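Local coordinates for protein 4-alpha-glucanotransferase (Corynebacterium glutamicum, PDB 5B68) that is an amylomaltase, or disproportionating enzyme, combining a TIM-barrel-type domain with an N-terminal beta sandwich, at residues I28-D32 with D33-K37; L294-L297 with R298-E302. One frame throughout, in Å; residues are numbered along the deposited sequence.

Interaction 1: residues I28-D32 with D33-K37; sequences IEVSD and DTLVK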
loop_
_atom_site.group_PDB
_atom_site.type_symbol
_atom_site.label_atom_id
_atom_site.label_comp_id
_atom_site.label_asym_id
_atom_site.label_seq_id
_atom_site.Cartn_x
_atom_site.Cartn_y
_atom_site.Cartn_z
ATOM N N ILE A 28 24.376 10.081 -11.526
ATOM C CA ILE A 28 24.854 8.730 -11.736
ATOM C C ILE A 28 24.530 8.363 -13.161
ATOM O O ILE A 28 23.386 8.556 -13.602
ATOM C CB ILE A 28 24.148 7.719 -10.777
ATOM C CG1 ILE A 28 24.331 8.120 -9.304
ATOM C CG2 ILE A 28 24.632 6.300 -11.024
ATOM C CD1 ILE A 28 25.761 8.332 -8.852
ATOM N N GLU A 29 25.532 7.878 -13.891
ATOM C CA GLU A 29 25.300 7.299 -15.200
ATOM C C GLU A 29 25.298 5.811 -14.967
ATOM O O GLU A 29 26.189 5.270 -14.355
ATOM C CB GLU A 29 26.368 7.680 -16.214
ATOM C CG GLU A 29 26.064 7.165 -17.624
ATOM C CD GLU A 29 26.924 7.849 -18.697
ATOM O OE1 GLU A 29 26.538 7.774 -19.881
ATOM O OE2 GLU A 29 27.970 8.466 -18.363
ATOM N N VAL A 30 24.247 5.182 -15.448
ATOM C CA VAL A 30 23.973 3.807 -15.163
ATOM C C VAL A 30 24.920 2.991 -16.001
ATOM O O VAL A 30 25.189 3.337 -17.158
ATOM C CB VAL A 30 22.482 3.491 -15.473
ATOM C CG1 VAL A 30 22.204 2.000 -15.361
ATOM C CG2 VAL A 30 21.574 4.292 -14.514
ATOM N N SER A 31 25.390 1.909 -15.448
ATOM C CA SER A 31 26.337 1.070 -16.187
ATOM C C SER A 31 25.670 0.308 -17.339
ATOM O O SER A 31 24.460 0.025 -17.309
ATOM C CB SER A 31 27.005 0.081 -15.273
ATOM O OG SER A 31 26.146 -0.928 -14.826
ATOM N N ASP A 32 26.476 -0.066 -18.343
ATOM C CA ASP A 32 26.018 -0.942 -19.403
ATOM C C ASP A 32 25.437 -2.221 -18.794
ATOM O O ASP A 32 24.403 -2.707 -19.252
ATOM C CB ASP A 32 27.189 -1.362 -20.325
ATOM C CG ASP A 32 27.692 -0.255 -21.250
ATOM O OD1 ASP A 32 27.204 0.906 -21.177
ATOM O OD2 ASP A 32 28.602 -0.585 -22.076
ATOM N N ASP A 33 26.147 -2.779 -17.806
ATOM C CA ASP A 33 25.801 -4.063 -17.198
ATOM C C ASP A 33 24.410 -4.016 -16.586
ATOM O O ASP A 33 23.618 -4.951 -16.700
ATOM C CB ASP A 33 26.826 -4.443 -16.079
ATOM C CG ASP A 33 26.650 -5.816 -15.568
ATOM O OD1 ASP A 33 26.799 -6.781 -16.340
ATOM O OD2 ASP A 33 26.306 -5.980 -14.383
ATOM N N THR A 34 24.119 -2.917 -15.935
ATOM C CA THR A 34 22.801 -2.724 -15.287
ATOM C C THR A 34 21.708 -2.621 -16.380
ATOM O O THR A 34 20.642 -3.197 -16.240
ATOM C CB THR A 34 22.817 -1.485 -14.380
ATOM O OG1 THR A 34 23.615 -1.782 -13.204
ATOM C CG2 THR A 34 21.355 -1.075 -14.013
ATOM N N LEU A 35 21.978 -1.865 -17.435
ATOM C CA LEU A 35 20.986 -1.729 -18.488
ATOM C C LEU A 35 20.635 -3.095 -19.071
ATOM O O LEU A 35 19.470 -3.427 -19.232
ATOM C CB LEU A 35 21.472 -0.805 -19.584
ATOM C CG LEU A 35 21.580 0.685 -19.182
ATOM C CD1 LEU A 35 22.168 1.490 -20.341
ATOM C CD2 LEU A 35 20.278 1.322 -18.646
ATOM N N VAL A 36 21.659 -3.848 -19.417
ATOM C CA VAL A 36 21.456 -5.167 -19.974
ATOM C C VAL A 36 20.693 -6.050 -19.019
ATOM O O VAL A 36 19.787 -6.794 -19.464
ATOM C CB VAL A 36 22.831 -5.789 -20.411
ATOM C CG1 VAL A 36 22.689 -7.233 -20.781
ATOM C CG2 VAL A 36 23.432 -4.995 -21.570
ATOM N N LYS A 37 21.046 -6.055 -17.735
ATOM C CA LYS A 37 20.387 -6.993 -16.799
ATOM C C LYS A 37 18.911 -6.592 -16.544
ATOM O O LYS A 37 18.060 -7.434 -16.414
ATOM C CB LYS A 37 21.115 -7.058 -15.461
ATOM C CG LYS A 37 22.389 -7.859 -15.615
ATOM C CD LYS A 37 23.296 -7.721 -14.413
ATOM C CE LYS A 37 24.368 -8.809 -14.475
ATOM N NZ LYS A 37 25.478 -8.417 -13.532
HETATM O O HOH W 1 24.894 1.286 -12.859
#

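Interaction 2: residues L294-L297 with R298-E302; sequences LQVL and RAIFE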
loop_
_atom_site.group_PDB
_atom_site.type_symbol
_atom_site.label_atom_id
_atom_site.label_comp_id
_atom_site.label_asym_id
_atom_site.label_seq_id
_atom_site.Cartn_x
_atom_site.Cartn_y
_atom_site.Cartn_z
ATOM N N LEU A 294 -5.575 -21.186 13.583
ATOM C CA LEU A 294 -5.732 -22.047 12.385
ATOM C C LEU A 294 -6.327 -23.400 12.809
ATOM O O LEU A 294 -7.231 -23.949 12.168
ATOM C CB LEU A 294 -4.420 -22.211 11.654
ATOM C CG LEU A 294 -3.987 -20.977 10.860
ATOM C CD1 LEU A 294 -2.505 -20.906 10.566
ATOM C CD2 LEU A 294 -4.862 -20.883 9.617
ATOM N N GLN A 295 -5.866 -23.896 13.948
ATOM C CA GLN A 295 -6.398 -25.126 14.484
ATOM C C GLN A 295 -7.885 -25.035 14.802
ATOM O O GLN A 295 -8.658 -25.933 14.495
ATOM C CB GLN A 295 -5.622 -25.539 15.722
ATOM C CG GLN A 295 -6.189 -26.788 16.355
ATOM C CD GLN A 295 -5.301 -27.265 17.475
ATOM O OE1 GLN A 295 -4.902 -28.432 17.506
ATOM N NE2 GLN A 295 -4.933 -26.345 18.375
ATOM N N VAL A 296 -8.315 -23.939 15.417
ATOM C CA VAL A 296 -9.707 -23.761 15.662
ATOM C C VAL A 296 -10.495 -23.587 14.362
ATOM O O VAL A 296 -11.621 -24.112 14.234
ATOM C CB VAL A 296 -9.954 -22.492 16.555
ATOM C CG1 VAL A 296 -11.428 -22.203 16.695
ATOM C CG2 VAL A 296 -9.234 -22.691 17.892
ATOM N N LEU A 297 -9.903 -22.816 13.405
ATOM C CA LEU A 297 -10.629 -22.524 12.145
ATOM C C LEU A 297 -10.873 -23.854 11.395
ATOM O O LEU A 297 -11.958 -24.056 10.883
ATOM C CB LEU A 297 -9.848 -21.564 11.294
ATOM C CG LEU A 297 -9.978 -20.150 11.865
ATOM C CD1 LEU A 297 -8.779 -19.314 11.431
ATOM C CD2 LEU A 297 -11.320 -19.549 11.389
ATOM N N ARG A 298 -9.906 -24.761 11.497
ATOM C CA ARG A 298 -10.023 -26.100 10.887
ATOM C C ARG A 298 -11.196 -26.841 11.494
ATOM O O ARG A 298 -11.977 -27.453 10.758
ATOM C CB ARG A 298 -8.702 -26.890 10.957
ATOM C CG ARG A 298 -7.685 -26.423 9.943
ATOM C CD ARG A 298 -6.503 -27.352 9.881
ATOM N NE ARG A 298 -5.687 -27.252 11.078
ATOM C CZ ARG A 298 -4.605 -26.478 11.238
ATOM N NH1 ARG A 298 -4.170 -25.666 10.278
ATOM N NH2 ARG A 298 -3.951 -26.534 12.392
ATOM N N ALA A 299 -11.395 -26.735 12.803
ATOM C CA ALA A 299 -12.614 -27.293 13.409
ATOM C C ALA A 299 -13.909 -26.604 13.009
ATOM O O ALA A 299 -14.926 -27.243 12.755
ATOM C CB ALA A 299 -12.458 -27.366 14.929
ATOM N N ILE A 300 -13.929 -25.272 12.930
ATOM C CA ILE A 300 -15.214 -24.645 12.614
ATOM C C ILE A 300 -15.576 -24.909 11.151
ATOM O O ILE A 300 -16.759 -24.838 10.773
ATOM C CB ILE A 300 -15.120 -23.115 12.838
ATOM C CG1 ILE A 300 -14.865 -22.797 14.329
ATOM C CG2 ILE A 300 -16.373 -22.396 12.346
ATOM C CD1 ILE A 300 -14.260 -21.433 14.591
ATOM N N PHE A 301 -14.541 -25.127 10.312
ATOM C CA PHE A 301 -14.761 -25.346 8.870
ATOM C C PHE A 301 -15.659 -26.558 8.631
ATOM O O PHE A 301 -16.436 -26.591 7.639
ATOM C CB PHE A 301 -13.451 -25.527 8.164
ATOM C CG PHE A 301 -13.570 -25.753 6.654
ATOM C CD1 PHE A 301 -14.148 -24.790 5.825
ATOM C CD2 PHE A 301 -13.053 -26.918 6.069
ATOM C CE1 PHE A 301 -14.217 -24.990 4.456
ATOM C CE2 PHE A 301 -13.106 -27.116 4.687
ATOM C CZ PHE A 301 -13.678 -26.155 3.884
ATOM N N GLU A 302 -15.555 -27.541 9.538
ATOM C CA GLU A 302 -16.445 -28.741 9.497
ATOM C C GLU A 302 -17.914 -28.483 9.780
ATOM O O GLU A 302 -18.746 -29.338 9.494
ATOM C CB GLU A 302 -15.969 -29.803 10.479
ATOM C CG GLU A 302 -14.586 -30.367 10.256
ATOM C CD GLU A 302 -14.378 -31.006 8.883
ATOM O OE1 GLU A 302 -13.328 -30.727 8.265
ATOM O OE2 GLU A 302 -15.258 -31.779 8.416
#

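Interaction 1: residues I28-D32 with D33-K37
Ser31 meets Thr34 across the first turn of a helix, its hydroxyl oxygen facing the amide N-H three residues ahead. With chi1 at 71°, Ser31 OG lies in the crowded position between its own backbone N and carbonyl carbon, which brings it 3.0 Å from Thr34 N. The N-H comes in at 154°, a moderately bent capping bond to one of the first amides of the helix. A water bridges the same pair of residues: it accepts from Ser31 N at 2.7 Å and donates, weakly, to Thr34 OG1. That oxygen also has a stronger partner in Thr479 O.

The apolar branches meet beside this polar cluster. Val30 and Thr34 cross at about a right angle, and Val30 CG1, anti to its backbone N (chi1 172°), presses against Thr34 CG2 at 3.5 Å, tighter than usual for two methyl groups. The same CG1 reaches Leu35 CD2 at 3.9 Å, so one branch of the valine is shared by two successive helical residues. Thr481 of strand 481-484 touches both Val30 and Thr34.

Regular helical bonding takes over at once, Leu35 N donating to Ser31 O at 3.1 Å and Val36 N to Asp32 O at 3.0 Å. The side chain of Asp32 turns from the helix to a salt bridge with Arg4. One turn along, Lys37 NZ meets the syn lone pair of Asp33 OD2 at 2.7 Å, closing an i to i+4 salt bridge. The two carboxylates near the N-terminus would probably interact favourably with the helix dipole, though each also has a basic partner. The whole is a serine N-cap, joining strand 27-29 of a two-stranded antiparallel sheet to helix 32-41.

Interaction 2: residues L294-L297 with R298-E302
Arg298 folds back over the turn that precedes it, laying its guanidinium across the backbone of Leu294 and Gln295. A bend at chi3 (-71°) brings the group round, and one face then holds Leu294 O above its centre and Gln295 N nearer the rim. The two terminal nitrogens rest on different residues: NH1 is 3.7 Å from Leu294 CB, and NH2 is 3.5 Å from Gln295 CA. Phe355 of helix 349-376 also touches this arginine.

The apolar part is a single pair. Val296 CG1 and Ile300 CD1 meet at 3.6 Å as their side chains cross obliquely; Ile300 also touches Ile253, while Val296 packs on Ile267 and Met270 of helix 261-277.

Backbone hydrogen bonds run beneath both contacts. Arg298 N to Leu294 O, Ile300 N to Val296 O and Phe301 N to Leu297 O each measure 2.9 Å; the bond from Ala299 N to Gln295 O, at 3.3 Å, is weak.

Leu294 O thus accepts the amide of Arg298, tilted out of the carbonyl plane, while lying under a cationic plane: the guanidinium face meets backbone atoms, with an electrostatic part that may modestly polarise the carbonyl.

In the fold
Both contacts are local, partly buried and close to 30 Å from the centre of the chain, yet they stand far apart, with centres 52 Å from each other and no touch. Interaction 1 marks where a helix begins and joins two kinds of element, a strand and a helix; interaction 2 stays within one helix, 286-301, close to its C-terminal end. Their chemistry differs accordingly. In interaction 1 a serine hydroxyl and a water take up amides at the helix start, and two aspartates lie beside them; in interaction 2 the hydrogen bonds are all backbone ones, and the guanidinium lies over one carbonyl. In each, the paired apolar residues are buried, while the charged ones are exposed or partly so.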